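Local coordinates for Lmo2349 protein (Listeria monocytogenes, PDB 4GVO) that probably binds L-cystine or a related amino acid outside the cell and delivers it to an ABC transporter, at residues 11-22 / 69-77; 31-39 / 226-234. All blocks are in the same frame, centred on the assembly; numbering follows the deposited sequence. Where two conformers were deposited one is given.

Contact 1. Residues 11-22 / 69-77. With HIS (histidine), chain E.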
ATOM      1  N   ILE A  11      12.394   4.806  17.757  1.00 11.47           N
ATOM      2  CA  ILE A  11      11.061   4.619  17.192  1.00 10.97           C
ATOM      3  C   ILE A  11      11.114   3.370  16.348  1.00 11.51           C
ATOM      4  O   ILE A  11      11.962   3.253  15.490  1.00 13.62           O
ATOM      5  CB  ILE A  11      10.679   5.836  16.293  1.00 12.60           C
ATOM      6  CG1 ILE A  11      10.719   7.144  17.110  1.00 14.43           C
ATOM      7  CG2 ILE A  11       9.348   5.612  15.622  1.00 11.64           C
ATOM      8  CD1 ILE A  11       9.887   7.138  18.396  1.00 14.26           C
ATOM      9  N   THR A  12      10.201   2.446  16.607  1.00  9.67           N
ATOM     10  CA  THR A  12      10.094   1.218  15.834  1.00 10.66           C
ATOM     11  C   THR A  12       9.020   1.338  14.766  1.00  9.76           C
ATOM     12  O   THR A  12       7.874   1.665  15.052  1.00 11.35           O
ATOM     13  CB  THR A  12       9.814   0.004  16.733  1.00 12.44           C
ATOM     14  OG1 THR A  12      10.882  -0.074  17.707  1.00 14.94           O
ATOM     15  CG2 THR A  12       9.768  -1.304  15.946  1.00 14.92           C
ATOM     16  N   VAL A  13       9.445   1.136  13.540  1.00  9.45           N
ATOM     17  CA  VAL A  13       8.598   1.236  12.354  1.00  9.05           C
ATOM     18  C   VAL A  13       8.283  -0.141  11.819  1.00  9.13           C
ATOM     19  O   VAL A  13       9.179  -0.871  11.382  1.00 10.95           O
ATOM     20  CB  VAL A  13       9.330   2.061  11.256  1.00  9.50           C
ATOM     21  CG1 VAL A  13       8.436   2.256  10.034  1.00 11.08           C
ATOM     22  CG2 VAL A  13       9.812   3.410  11.804  1.00 12.82           C
ATOM     23  N   GLY A  14       7.011  -0.515  11.822  1.00  8.67           N
ATOM     24  CA  GLY A  14       6.598  -1.725  11.183  1.00  9.37           C
ATOM     25  C   GLY A  14       6.490  -1.545   9.687  1.00  9.13           C
ATOM     26  O   GLY A  14       5.897  -0.576   9.221  1.00  9.47           O
ATOM     27  N   THR A  15       7.046  -2.495   8.958  1.00  8.60           N
ATOM     28  CA  THR A  15       6.895  -2.553   7.523  1.00  8.81           C
ATOM     29  C   THR A  15       6.945  -3.984   7.045  1.00  9.12           C
ATOM     30  O   THR A  15       7.104  -4.909   7.854  1.00  8.69           O
ATOM     31  CB  THR A  15       7.934  -1.636   6.839  1.00 11.06           C
ATOM     32  OG1 THR A  15       7.561  -1.425   5.463  1.00 11.01           O
ATOM     33  CG2 THR A  15       9.359  -2.200   6.907  1.00 11.55           C
ATOM     34  N   GLY A  16       6.801  -4.178   5.746  1.00 10.17           N
ATOM     35  CA  GLY A  16       6.839  -5.497   5.130  1.00 10.35           C
ATOM     36  C   GLY A  16       8.110  -5.724   4.313  1.00 10.08           C
ATOM     37  O   GLY A  16       9.039  -4.901   4.285  1.00 10.50           O
ATOM     38  N   THR A  17       8.135  -6.875   3.657  1.00 10.82           N
ATOM     39  CA  THR A  17       9.200  -7.217   2.722  1.00 10.93           C
ATOM     40  C   THR A  17       8.668  -7.716   1.390  1.00 10.27           C
ATOM     41  O   THR A  17       9.466  -8.103   0.525  1.00 12.56           O
ATOM     42  CB  THR A  17      10.134  -8.309   3.293  1.00 12.08           C
ATOM     43  OG1 THR A  17       9.397  -9.534   3.472  1.00 15.55           O
ATOM     44  CG2 THR A  17      10.753  -7.828   4.629  1.00 13.79           C
ATOM     45  N   GLN A  18       7.353  -7.610   1.159  1.00 10.43           N
ATOM     46  CA  GLN A  18       6.734  -8.249   0.004  0.70 12.57           C
ATOM     47  C   GLN A  18       6.020  -7.260  -0.892  1.00 11.21           C
ATOM     48  O   GLN A  18       5.080  -7.624  -1.596  1.00 13.67           O
ATOM     49  CB  GLN A  18       5.758  -9.327   0.454  0.70 13.62           C
ATOM     50  CG  GLN A  18       6.404 -10.390   1.328  0.70 13.90           C
ATOM     51  CD  GLN A  18       7.419 -11.216   0.584  0.70 20.27           C
ATOM     52  OE1 GLN A  18       7.095 -11.808  -0.446  0.70 23.22           O
ATOM     53  NE2 GLN A  18       8.660 -11.264   1.092  0.70 20.65           N
ATOM     54  N   PHE A  19       6.489  -6.011  -0.907  1.00 10.60           N
ATOM     55  CA  PHE A  19       5.979  -5.001  -1.848  1.00  9.83           C
ATOM     56  C   PHE A  19       7.148  -4.484  -2.669  1.00  8.56           C
ATOM     57  O   PHE A  19       7.909  -3.588  -2.241  1.00  9.27           O
ATOM     58  CB  PHE A  19       5.236  -3.893  -1.132  1.00  9.24           C
ATOM     59  CG  PHE A  19       4.302  -3.064  -2.005  1.00  9.42           C
ATOM     60  CD1 PHE A  19       4.483  -2.924  -3.362  1.00 10.38           C
ATOM     61  CD2 PHE A  19       3.249  -2.336  -1.406  1.00  9.82           C
ATOM     62  CE1 PHE A  19       3.620  -2.146  -4.112  1.00 11.06           C
ATOM     63  CE2 PHE A  19       2.415  -1.523  -2.166  1.00 10.89           C
ATOM     64  CZ  PHE A  19       2.593  -1.456  -3.530  1.00 11.23           C
ATOM     65  N   PRO A  20       7.336  -5.048  -3.873  1.00  9.87           N
ATOM     66  CA  PRO A  20       8.484  -4.631  -4.676  1.00 10.10           C
ATOM     67  C   PRO A  20       8.549  -3.128  -4.878  1.00  9.53           C
ATOM     68  O   PRO A  20       7.522  -2.483  -5.114  1.00 10.16           O
ATOM     69  CB  PRO A  20       8.258  -5.398  -6.016  1.00 11.65           C
ATOM     70  CG  PRO A  20       7.553  -6.662  -5.589  1.00 12.57           C
ATOM     71  CD  PRO A  20       6.578  -6.143  -4.542  1.00 11.03           C
ATOM     72  N   ASN A  21       9.752  -2.579  -4.747  1.00 10.00           N
ATOM     73  CA  ASN A  21      10.008  -1.169  -4.846  1.00  8.71           C
ATOM     74  C   ASN A  21       9.443  -0.285  -3.747  1.00  9.03           C
ATOM     75  O   ASN A  21       9.623   0.942  -3.796  1.00 10.07           O
ATOM     76  CB  ASN A  21       9.734  -0.600  -6.233  1.00 11.08           C
ATOM     77  CG  ASN A  21      10.951  -0.723  -7.159  1.00 12.73           C
ATOM     78  OD1 ASN A  21      11.762  -1.614  -7.008  1.00 13.18           O
ATOM     79  ND2 ASN A  21      11.009   0.118  -8.159  1.00 16.31           N
ATOM     80  N   VAL A  22       8.811  -0.894  -2.759  1.00  9.61           N
ATOM     81  CA  VAL A  22       8.160  -0.157  -1.653  1.00  8.14           C
ATOM     82  C   VAL A  22       8.747  -0.568  -0.305  1.00  8.57           C
ATOM     83  O   VAL A  22       9.193   0.263   0.479  1.00  8.99           O
ATOM     84  CB  VAL A  22       6.646  -0.338  -1.708  1.00  8.82           C
ATOM     85  CG1 VAL A  22       5.989   0.077  -0.396  1.00 10.50           C
ATOM     86  CG2 VAL A  22       6.074   0.394  -2.927  1.00 11.08           C
ATOM     87  N   LYS A  69       3.326  -2.715  19.702  1.00 13.79           N
ATOM     88  CA  LYS A  69       4.592  -3.405  19.435  1.00 15.27           C
ATOM     89  C   LYS A  69       5.445  -2.751  18.324  1.00 12.95           C
ATOM     90  O   LYS A  69       6.604  -3.121  18.110  1.00 15.97           O
ATOM     91  CB  LYS A  69       4.330  -4.896  19.191  1.00 15.32           C
ATOM     92  CG  LYS A  69       3.846  -5.624  20.462  1.00 19.73           C
ATOM     93  CD  LYS A  69       3.322  -7.017  20.138  1.00 27.01           C
ATOM     94  CE  LYS A  69       2.736  -7.707  21.372  1.00 34.84           C
ATOM     95  NZ  LYS A  69       1.837  -8.836  21.000  1.00 39.91           N
ATOM     96  N   VAL A  70       4.818  -1.831  17.593  1.00 11.58           N
ATOM     97  CA  VAL A  70       5.511  -0.861  16.762  1.00 10.96           C
ATOM     98  C   VAL A  70       4.928   0.537  17.092  1.00 11.36           C
ATOM     99  O   VAL A  70       3.825   0.645  17.628  1.00 12.25           O
ATOM    100  CB  VAL A  70       5.399  -1.163  15.264  1.00  9.33           C
ATOM    101  CG1 VAL A  70       6.088  -2.517  14.902  1.00 12.02           C
ATOM    102  CG2 VAL A  70       3.955  -1.095  14.790  1.00 11.33           C
ATOM    103  N   ASP A  71       5.676   1.587  16.771  1.00 10.47           N
ATOM    104  CA  ASP A  71       5.254   2.953  16.953  1.00 10.08           C
ATOM    105  C   ASP A  71       4.645   3.614  15.732  1.00  9.59           C
ATOM    106  O   ASP A  71       3.816   4.526  15.850  1.00 10.45           O
ATOM    107  CB  ASP A  71       6.431   3.799  17.455  1.00 11.11           C
ATOM    108  CG  ASP A  71       7.084   3.224  18.713  1.00 13.98           C
ATOM    109  OD1 ASP A  71       6.350   2.914  19.686  1.00 17.65           O
ATOM    110  OD2 ASP A  71       8.340   3.055  18.744  1.00 15.16           O
ATOM    111  N   ILE A  72       5.050   3.162  14.560  1.00  9.42           N
ATOM    112  CA  ILE A  72       4.605   3.694  13.277  0.70  9.81           C
ATOM    113  C   ILE A  72       4.501   2.552  12.331  1.00  8.48           C
ATOM    114  O   ILE A  72       5.316   1.619  12.431  1.00 10.34           O
ATOM    115  CB  ILE A  72       5.650   4.662  12.664  0.70 10.94           C
ATOM    116  CG1 ILE A  72       5.869   5.856  13.577  0.70 11.12           C
ATOM    117  CG2 ILE A  72       5.230   5.117  11.263  0.70 11.25           C
ATOM    118  CD1 ILE A  72       6.842   6.908  13.028  0.70 11.34           C
ATOM    119  N   VAL A  73       3.552   2.636  11.401  1.00  8.40           N
ATOM    120  CA  VAL A  73       3.495   1.672  10.274  1.00  8.08           C
ATOM    121  C   VAL A  73       3.720   2.452   8.988  1.00  8.07           C
ATOM    122  O   VAL A  73       3.097   3.521   8.785  1.00  9.44           O
ATOM    123  CB  VAL A  73       2.152   0.924  10.259  1.00  8.21           C
ATOM    124  CG1 VAL A  73       1.951   0.155   8.951  1.00  8.93           C
ATOM    125  CG2 VAL A  73       2.078  -0.029  11.455  1.00 10.53           C
ATOM    126  N   ALA A  74       4.594   1.902   8.144  1.00  8.94           N
ATOM    127  CA  ALA A  74       4.891   2.422   6.787  1.00  8.69           C
ATOM    128  C   ALA A  74       4.734   1.308   5.782  1.00  9.03           C
ATOM    129  O   ALA A  74       5.575   0.420   5.738  1.00 11.51           O
ATOM    130  CB  ALA A  74       6.324   2.955   6.741  1.00 10.72           C
ATOM    131  N   HIS A  75       3.618   1.280   5.059  1.00  8.96           N
ATOM    132  CA  HIS A  75       3.374   0.275   4.063  1.00  8.08           C
ATOM    133  C   HIS A  75       2.331   0.752   3.082  1.00  7.73           C
ATOM    134  O   HIS A  75       1.309   0.099   2.890  1.00  8.49           O
ATOM    135  CB  HIS A  75       2.926  -1.049   4.732  1.00  9.23           C
ATOM    136  CG  HIS A  75       3.049  -2.274   3.845  1.00  8.55           C
ATOM    137  ND1 HIS A  75       2.325  -2.456   2.697  1.00  9.73           N
ATOM    138  CD2 HIS A  75       3.860  -3.402   3.975  1.00  8.29           C
ATOM    139  CE1 HIS A  75       2.693  -3.640   2.134  1.00  9.78           C
ATOM    140  NE2 HIS A  75       3.591  -4.227   2.919  1.00  9.68           N
ATOM    141  N   GLN A  76       2.549   1.921   2.501  1.00  8.20           N
ATOM    142  CA  GLN A  76       1.583   2.487   1.546  1.00  7.59           C
ATOM    143  C   GLN A  76       0.170   2.516   2.135  1.00  7.59           C
ATOM    144  O   GLN A  76      -0.814   2.156   1.462  1.00  8.27           O
ATOM    145  CB  GLN A  76       1.640   1.750   0.229  1.00  8.07           C
ATOM    146  CG  GLN A  76       2.919   2.027  -0.557  1.00  7.57           C
ATOM    147  CD  GLN A  76       2.949   3.432  -1.113  1.00  8.63           C
ATOM    148  OE1 GLN A  76       2.025   3.843  -1.812  1.00  9.77           O
ATOM    149  NE2 GLN A  76       3.996   4.179  -0.775  1.00  9.70           N
ATOM    150  N   MET A  77       0.045   2.932   3.401  1.00  7.44           N
ATOM    151  CA  MET A  77      -1.252   2.813   4.077  1.00  8.22           C
ATOM    152  C   MET A  77      -2.210   3.938   3.672  1.00  6.86           C
ATOM    153  O   MET A  77      -1.958   5.124   3.918  1.00  8.64           O
ATOM    154  CB  MET A  77      -1.091   2.819   5.612  1.00  9.41           C
ATOM    155  CG  MET A  77      -0.211   1.672   6.122  1.00  9.06           C
ATOM    156  SD  MET A  77      -0.790   0.028   5.705  1.00 11.11           S
ATOM    157  CE  MET A  77      -2.064  -0.191   6.950  1.00 13.65           C
TER
HETATM  158  N   HIS E 703      -2.437   0.437   0.284  0.60 10.19           N
HETATM  159  CA  HIS E 703      -2.802  -0.760   1.105  0.60 10.85           C
HETATM  160  C   HIS E 703      -3.675  -0.426   2.268  0.60 10.65           C
HETATM  161  O   HIS E 703      -3.823   0.766   2.578  0.60 11.19           O
HETATM  162  CB  HIS E 703      -1.547  -1.459   1.595  0.60 11.26           C
HETATM  163  CG  HIS E 703      -1.012  -2.442   0.598  0.60 15.00           C
HETATM  164  ND1 HIS E 703      -0.576  -2.047  -0.607  0.60 17.47           N
HETATM  165  CD2 HIS E 703      -0.914  -3.854   0.617  0.60 15.57           C
HETATM  166  CE1 HIS E 703      -0.208  -3.144  -1.317  0.60 16.70           C
HETATM  167  NE2 HIS E 703      -0.394  -4.227  -0.548  0.60 17.54           N
HETATM  168  OXT HIS E 703      -4.248  -1.347   2.894  0.60 10.92           O
HETATM  169  O   HOH W   1      10.240   1.502  19.973  1.00 28.21           O
HETATM  170  O   HOH W   2       4.807  -6.667   2.356  1.00 11.50           O
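T12 and D71 grip each other where two parallel strands of a family 3 solute-binding protein, with its periplasmic-binding-protein fold, come together. The D71 carboxylate turns back to the neighbouring strand because its CG lies beside its own backbone N (chi1 -54°). Its OD2 takes the N-H of T12 at 2.9 Å, almost straight at 175°, on the anti side of the carboxylate and somewhat out of its plane. A water joins the same OD2 to T12 OG1. T12 O accepts two donors, D71 N and I72 N. The ladder continues with G14 N to I72 O and A74 N to G14 O. On the face of V13 and I72, V13 CG1 packs 4.0 Å from A74 CB. The strand then leads into the ligand pocket, where F19, H75 and Q76 line the site and Q76 O meets the N of the bound histidine. The H75 ring turns one edge to the backbone, with CD2 3.5 Å from G16 N. A water ties H75 NE2 to Q18 N. F19 is oblique to H75, their planes 44° apart, and V22 CG2 lies over the centre of the F19 ring. T15 OG1 points opposite to the backbone N and donates to A74 O at 2.7 Å.

Contact 2. Residues 31-39 / 226-234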
ATOM      1  N   LEU A  31      17.081  -4.108   3.593  1.00 16.04           N
ATOM      2  CA  LEU A  31      15.708  -3.639   3.478  1.00 11.97           C
ATOM      3  C   LEU A  31      15.707  -2.274   2.756  1.00 10.42           C
ATOM      4  O   LEU A  31      16.443  -1.363   3.124  1.00 13.47           O
ATOM      5  CB  LEU A  31      15.067  -3.539   4.856  1.00 12.93           C
ATOM      6  CG  LEU A  31      13.620  -3.181   4.934  1.00 11.06           C
ATOM      7  CD1 LEU A  31      12.715  -4.302   4.418  1.00 16.37           C
ATOM      8  CD2 LEU A  31      13.226  -2.805   6.341  1.00 14.04           C
ATOM      9  N   THR A  32      14.880  -2.165   1.723  1.00 11.63           N
ATOM     10  CA  THR A  32      14.860  -0.934   0.941  1.00 11.32           C
ATOM     11  C   THR A  32      13.501  -0.779   0.247  1.00 10.31           C
ATOM     12  O   THR A  32      12.563  -1.467   0.597  1.00 10.23           O
ATOM     13  CB  THR A  32      16.073  -0.904  -0.031  1.00 12.12           C
ATOM     14  OG1 THR A  32      16.208   0.392  -0.601  1.00 12.05           O
ATOM     15  CG2 THR A  32      15.972  -1.996  -1.145  1.00 14.29           C
ATOM     16  N   GLY A  33      13.391   0.156  -0.708  1.00 10.04           N
ATOM     17  CA  GLY A  33      12.162   0.536  -1.360  1.00 10.74           C
ATOM     18  C   GLY A  33      11.692   1.904  -0.903  1.00  9.12           C
ATOM     19  O   GLY A  33      12.189   2.444   0.076  1.00  9.47           O
ATOM     20  N   TYR A  34      10.703   2.446  -1.615  1.00  8.86           N
ATOM     21  CA  TYR A  34      10.222   3.809  -1.385  1.00  8.23           C
ATOM     22  C   TYR A  34       9.923   4.111   0.087  1.00  8.56           C
ATOM     23  O   TYR A  34      10.380   5.080   0.621  1.00  9.92           O
ATOM     24  CB  TYR A  34       8.939   3.984  -2.207  1.00  9.13           C
ATOM     25  CG  TYR A  34       8.368   5.382  -2.241  1.00  8.38           C
ATOM     26  CD1 TYR A  34       9.112   6.480  -2.669  1.00 11.18           C
ATOM     27  CD2 TYR A  34       7.070   5.610  -1.855  1.00  8.80           C
ATOM     28  CE1 TYR A  34       8.554   7.727  -2.691  1.00 11.48           C
ATOM     29  CE2 TYR A  34       6.492   6.885  -1.916  1.00  8.82           C
ATOM     30  CZ  TYR A  34       7.239   7.940  -2.321  1.00  9.17           C
ATOM     31  OH  TYR A  34       6.735   9.239  -2.387  1.00 10.38           O
ATOM     32  N   ASP A  35       9.114   3.286   0.745  1.00  8.72           N
ATOM     33  CA  ASP A  35       8.676   3.603   2.098  1.00  8.95           C
ATOM     34  C   ASP A  35       9.846   3.525   3.066  1.00  7.96           C
ATOM     35  O   ASP A  35       9.970   4.368   3.977  1.00  9.04           O
ATOM     36  CB  ASP A  35       7.555   2.686   2.537  1.00  8.90           C
ATOM     37  CG  ASP A  35       6.201   3.048   1.946  1.00  9.62           C
ATOM     38  OD1 ASP A  35       6.134   3.268   0.712  1.00  9.90           O
ATOM     39  OD2 ASP A  35       5.179   3.023   2.713  1.00 11.50           O
ATOM     40  N   VAL A  36      10.677   2.510   2.888  1.00  9.06           N
ATOM     41  CA  VAL A  36      11.849   2.327   3.733  1.00  9.45           C
ATOM     42  C   VAL A  36      12.816   3.479   3.586  1.00  9.50           C
ATOM     43  O   VAL A  36      13.261   4.059   4.602  1.00  9.93           O
ATOM     44  CB  VAL A  36      12.495   0.987   3.441  1.00  9.56           C
ATOM     45  CG1 VAL A  36      13.847   0.838   4.179  1.00 10.93           C
ATOM     46  CG2 VAL A  36      11.509  -0.128   3.774  1.00 11.59           C
ATOM     47  N   GLU A  37      13.128   3.845   2.339  1.00 10.05           N
ATOM     48  CA  GLU A  37      14.043   4.940   2.100  1.00 10.23           C
ATOM     49  C   GLU A  37      13.472   6.281   2.557  1.00  9.54           C
ATOM     50  O   GLU A  37      14.211   7.135   3.069  1.00 10.32           O
ATOM     51  CB  GLU A  37      14.498   4.964   0.645  1.00 10.40           C
ATOM     52  CG  GLU A  37      15.270   3.691   0.280  1.00 12.24           C
ATOM     53  CD  GLU A  37      16.549   3.425   1.057  1.00 16.67           C
ATOM     54  OE1 GLU A  37      17.160   4.377   1.598  1.00 17.98           O
ATOM     55  OE2 GLU A  37      16.992   2.252   1.093  1.00 20.49           O
ATOM     56  N   LEU A  38      12.155   6.471   2.429  1.00  9.01           N
ATOM     57  CA  LEU A  38      11.543   7.696   2.957  1.00  8.75           C
ATOM     58  C   LEU A  38      11.713   7.777   4.476  1.00  8.63           C
ATOM     59  O   LEU A  38      12.049   8.814   4.999  1.00  9.69           O
ATOM     60  CB  LEU A  38      10.068   7.819   2.557  1.00  9.52           C
ATOM     61  CG  LEU A  38       9.361   9.081   3.027  1.00  8.73           C
ATOM     62  CD1 LEU A  38      10.043  10.339   2.517  1.00 11.85           C
ATOM     63  CD2 LEU A  38       7.923   8.987   2.570  1.00 11.27           C
ATOM     64  N   VAL A  39      11.433   6.702   5.195  1.00  8.79           N
ATOM     65  CA  VAL A  39      11.612   6.676   6.642  1.00  8.74           C
ATOM     66  C   VAL A  39      13.070   6.991   7.005  1.00  9.44           C
ATOM     67  O   VAL A  39      13.345   7.709   7.960  1.00 10.69           O
ATOM     68  CB  VAL A  39      11.133   5.342   7.252  1.00  9.34           C
ATOM     69  CG1 VAL A  39      11.585   5.239   8.700  1.00 11.85           C
ATOM     70  CG2 VAL A  39       9.627   5.239   7.141  1.00 10.16           C
ATOM     71  N   LEU A 226      11.342  14.379  -2.278  1.00 11.46           N
ATOM     72  CA  LEU A 226      10.264  13.430  -2.532  1.00 11.52           C
ATOM     73  C   LEU A 226      10.079  13.198  -4.005  1.00 12.14           C
ATOM     74  O   LEU A 226       9.779  12.075  -4.417  1.00 12.35           O
ATOM     75  CB  LEU A 226       8.955  13.830  -1.867  1.00 12.31           C
ATOM     76  CG  LEU A 226       7.958  12.667  -1.663  1.00 12.26           C
ATOM     77  CD1 LEU A 226       8.467  11.713  -0.594  1.00 13.04           C
ATOM     78  CD2 LEU A 226       6.588  13.209  -1.286  1.00 11.98           C
ATOM     79  N   LYS A 227      10.231  14.258  -4.802  1.00 11.31           N
ATOM     80  CA  LYS A 227      10.199  14.078  -6.263  1.00 12.11           C
ATOM     81  C   LYS A 227      11.230  13.054  -6.753  1.00 11.93           C
ATOM     82  O   LYS A 227      10.926  12.150  -7.535  1.00 12.33           O
ATOM     83  CB  LYS A 227      10.383  15.416  -6.973  1.00 14.30           C
ATOM     84  CG  LYS A 227      10.525  15.316  -8.478  1.00 15.69           C
ATOM     85  CD  LYS A 227       9.235  14.867  -9.103  1.00 16.59           C
ATOM     86  CE  LYS A 227       9.355  14.511 -10.627  1.00 18.87           C
ATOM     87  NZ  LYS A 227      10.221  13.325 -10.917  1.00 24.21           N
ATOM     88  N   LYS A 228      12.445  13.192  -6.267  1.00 12.79           N
ATOM     89  CA  LYS A 228      13.524  12.284  -6.647  1.00 12.66           C
ATOM     90  C   LYS A 228      13.277  10.832  -6.167  1.00 13.68           C
ATOM     91  O   LYS A 228      13.471   9.869  -6.911  1.00 13.57           O
ATOM     92  CB  LYS A 228      14.876  12.807  -6.149  1.00 17.29           C
ATOM     93  CG  LYS A 228      15.369  14.052  -6.895  1.00 19.95           C
ATOM     94  CD  LYS A 228      16.608  14.669  -6.260  1.00 28.65           C
ATOM     95  CE  LYS A 228      17.166  15.801  -7.103  1.00 33.66           C
ATOM     96  NZ  LYS A 228      18.050  15.284  -8.198  1.00 54.42           N
ATOM     97  N   LEU A 229      12.824  10.696  -4.933  1.00 11.76           N
ATOM     98  CA  LEU A 229      12.579   9.368  -4.349  0.60 12.91           C
ATOM     99  C   LEU A 229      11.449   8.680  -5.097  1.00 12.79           C
ATOM    100  O   LEU A 229      11.531   7.505  -5.406  1.00 11.27           O
ATOM    101  CB  LEU A 229      12.190   9.435  -2.862  0.60 14.03           C
ATOM    102  CG  LEU A 229      13.261   9.569  -1.788  0.60 13.72           C
ATOM    103  CD1 LEU A 229      12.627   9.871  -0.448  0.60 16.61           C
ATOM    104  CD2 LEU A 229      14.108   8.303  -1.771  0.60 16.77           C
ATOM    105  N   SER A 230      10.366   9.420  -5.363  1.00 10.93           N
ATOM    106  CA  SER A 230       9.250   8.825  -6.071  1.00 12.24           C
ATOM    107  C   SER A 230       9.610   8.473  -7.511  1.00 12.32           C
ATOM    108  O   SER A 230       9.197   7.459  -8.004  1.00 12.84           O
ATOM    109  CB  SER A 230       8.013   9.716  -6.011  1.00 11.37           C
ATOM    110  OG  SER A 230       8.231  10.977  -6.637  1.00 12.38           O
ATOM    111  N   GLU A 231      10.420   9.284  -8.189  1.00 11.12           N
ATOM    112  CA  GLU A 231      10.856   8.895  -9.527  0.60 12.45           C
ATOM    113  C   GLU A 231      11.656   7.590  -9.504  1.00 12.80           C
ATOM    114  O   GLU A 231      11.433   6.691 -10.325  1.00 14.61           O
ATOM    115  CB  GLU A 231      11.668  10.005 -10.201  0.60 16.11           C
ATOM    116  CG  GLU A 231      12.163   9.571 -11.579  0.60 18.62           C
ATOM    117  CD  GLU A 231      11.941  10.580 -12.685  0.60 23.53           C
ATOM    118  OE1 GLU A 231      11.219  11.576 -12.479  0.60 31.16           O
ATOM    119  OE2 GLU A 231      12.485  10.357 -13.785  0.60 29.26           O
ATOM    120  N   LYS A 232      12.562   7.486  -8.544  1.00 12.12           N
ATOM    121  CA  LYS A 232      13.417   6.296  -8.443  1.00 11.75           C
ATOM    122  C   LYS A 232      12.599   5.019  -8.270  1.00 11.56           C
ATOM    123  O   LYS A 232      12.863   3.991  -8.894  1.00 14.89           O
ATOM    124  CB  LYS A 232      14.388   6.465  -7.252  1.00 12.78           C
ATOM    125  CG  LYS A 232      15.308   5.299  -7.041  1.00 14.17           C
ATOM    126  CD  LYS A 232      16.395   5.567  -6.022  1.00 17.83           C
ATOM    127  CE  LYS A 232      17.238   4.326  -5.729  1.00 20.99           C
ATOM    128  NZ  LYS A 232      18.267   4.611  -4.676  1.00 26.87           N
ATOM    129  N   TRP A 233      11.645   5.058  -7.352  1.00 10.72           N
ATOM    130  CA  TRP A 233      10.980   3.843  -6.911  1.00 10.22           C
ATOM    131  C   TRP A 233       9.648   3.606  -7.573  1.00 12.25           C
ATOM    132  O   TRP A 233       9.264   2.465  -7.748  1.00 13.20           O
ATOM    133  CB  TRP A 233      10.789   3.898  -5.394  1.00  9.28           C
ATOM    134  CG  TRP A 233      12.096   3.793  -4.633  1.00  9.25           C
ATOM    135  CD1 TRP A 233      12.757   4.777  -3.924  1.00  9.99           C
ATOM    136  CD2 TRP A 233      12.949   2.610  -4.551  1.00  9.69           C
ATOM    137  NE1 TRP A 233      13.929   4.302  -3.389  1.00 10.40           N
ATOM    138  CE2 TRP A 233      14.089   2.976  -3.751  1.00 10.37           C
ATOM    139  CE3 TRP A 233      12.864   1.354  -5.055  1.00  9.58           C
ATOM    140  CZ2 TRP A 233      15.086   2.082  -3.460  1.00 10.55           C
ATOM    141  CZ3 TRP A 233      13.885   0.435  -4.765  1.00 11.65           C
ATOM    142  CH2 TRP A 233      14.965   0.791  -3.970  1.00 11.24           C
ATOM    143  N   LEU A 234       8.898   4.674  -7.844  1.00 12.74           N
ATOM    144  CA  LEU A 234       7.563   4.554  -8.418  1.00 12.16           C
ATOM    145  C   LEU A 234       7.539   4.728  -9.928  1.00 13.24           C
ATOM    146  O   LEU A 234       6.567   4.328 -10.561  1.00 12.95           O
ATOM    147  CB  LEU A 234       6.600   5.553  -7.759  1.00 11.70           C
ATOM    148  CG  LEU A 234       6.502   5.550  -6.223  1.00 11.18           C
ATOM    149  CD1 LEU A 234       5.473   6.612  -5.754  1.00 12.26           C
ATOM    150  CD2 LEU A 234       6.296   4.141  -5.626  1.00 13.40           C
TER
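W233 lays one face of its indole over the start of helix 34-44. G33 CA sits almost exactly above the centre of the six-membered ring, 3.6 Å from the centroid and 2° off the ring normal, a clear CH-pi contact. Y34 N lies over the same face nearer the five-membered ring, 3.6 Å from W233 CG. K232 CG lies over the rim of the opposite face. G33 is the N-cap residue, and its backbone shape is one in which a CB would press on the preceding carbonyl O.

At the far end of the indole, T32 OG1 approaches W233 CZ2 at 3.5 Å. That hydroxyl donates to E37 OE2 on the anti side of the carboxylate. The bond helps hold the E37 carboxylate, whose chain bends at chi2, and the carboxylate and indole planes stay within 8° of parallel. E37 CG lies 4.0 Å from W233 NE1.

Segments 34-39 and 226-234 run nearly antiparallel (154°), their axes approaching to 10.3 Å, and Y34 is the main knob into a hole. In this solute-binding fold the contact packs the C-terminal helix 225-234 against helix 34-44 of the lobe that carries the N-terminal strands. Y34 CG lies anti to the backbone N, which carries the ring among L226, L229, S230 and L234. L234 CD1 lies over one face of the Y34 ring, 4.2 Å from the centroid, while Y34 CE1 passes S230 CA at 3.6 Å. The phenol oxygen reaches past L226 CD1 and is hydrogen-bonded to the backbone O of Y94.

L217 and I220 of helix 207-222 pack on L38, one turn further along. L38 CD1 also meets L229 CD1 and comes to 3.7 Å from L226 CD1.

The segments alternate along the chain: 11-22, 31-39, 69-77, then 226-234. The centres of contacts 1 and 2 lie about 13 Å apart, and helix 34-44 bridges them. It packs on the strands of contact 1 through V39, which touches V13 and A74, and carries Y34 to the C-terminal helix in contact 2. Both contacts reach the small antiparallel sheet in which strands 18-19 and 31-32 flank strand 23-25. D35 OD1 accepts from Q76 NE2 at 2.8 Å, a probable hydrogen bond. N21 O and Y34 N form another, probable, at 2.9 Å. N21 ND2 also bonds to W233 O. Helix 225-234 is thus tied to N21, and helix 34-44 to Q76 of the ligand pocket.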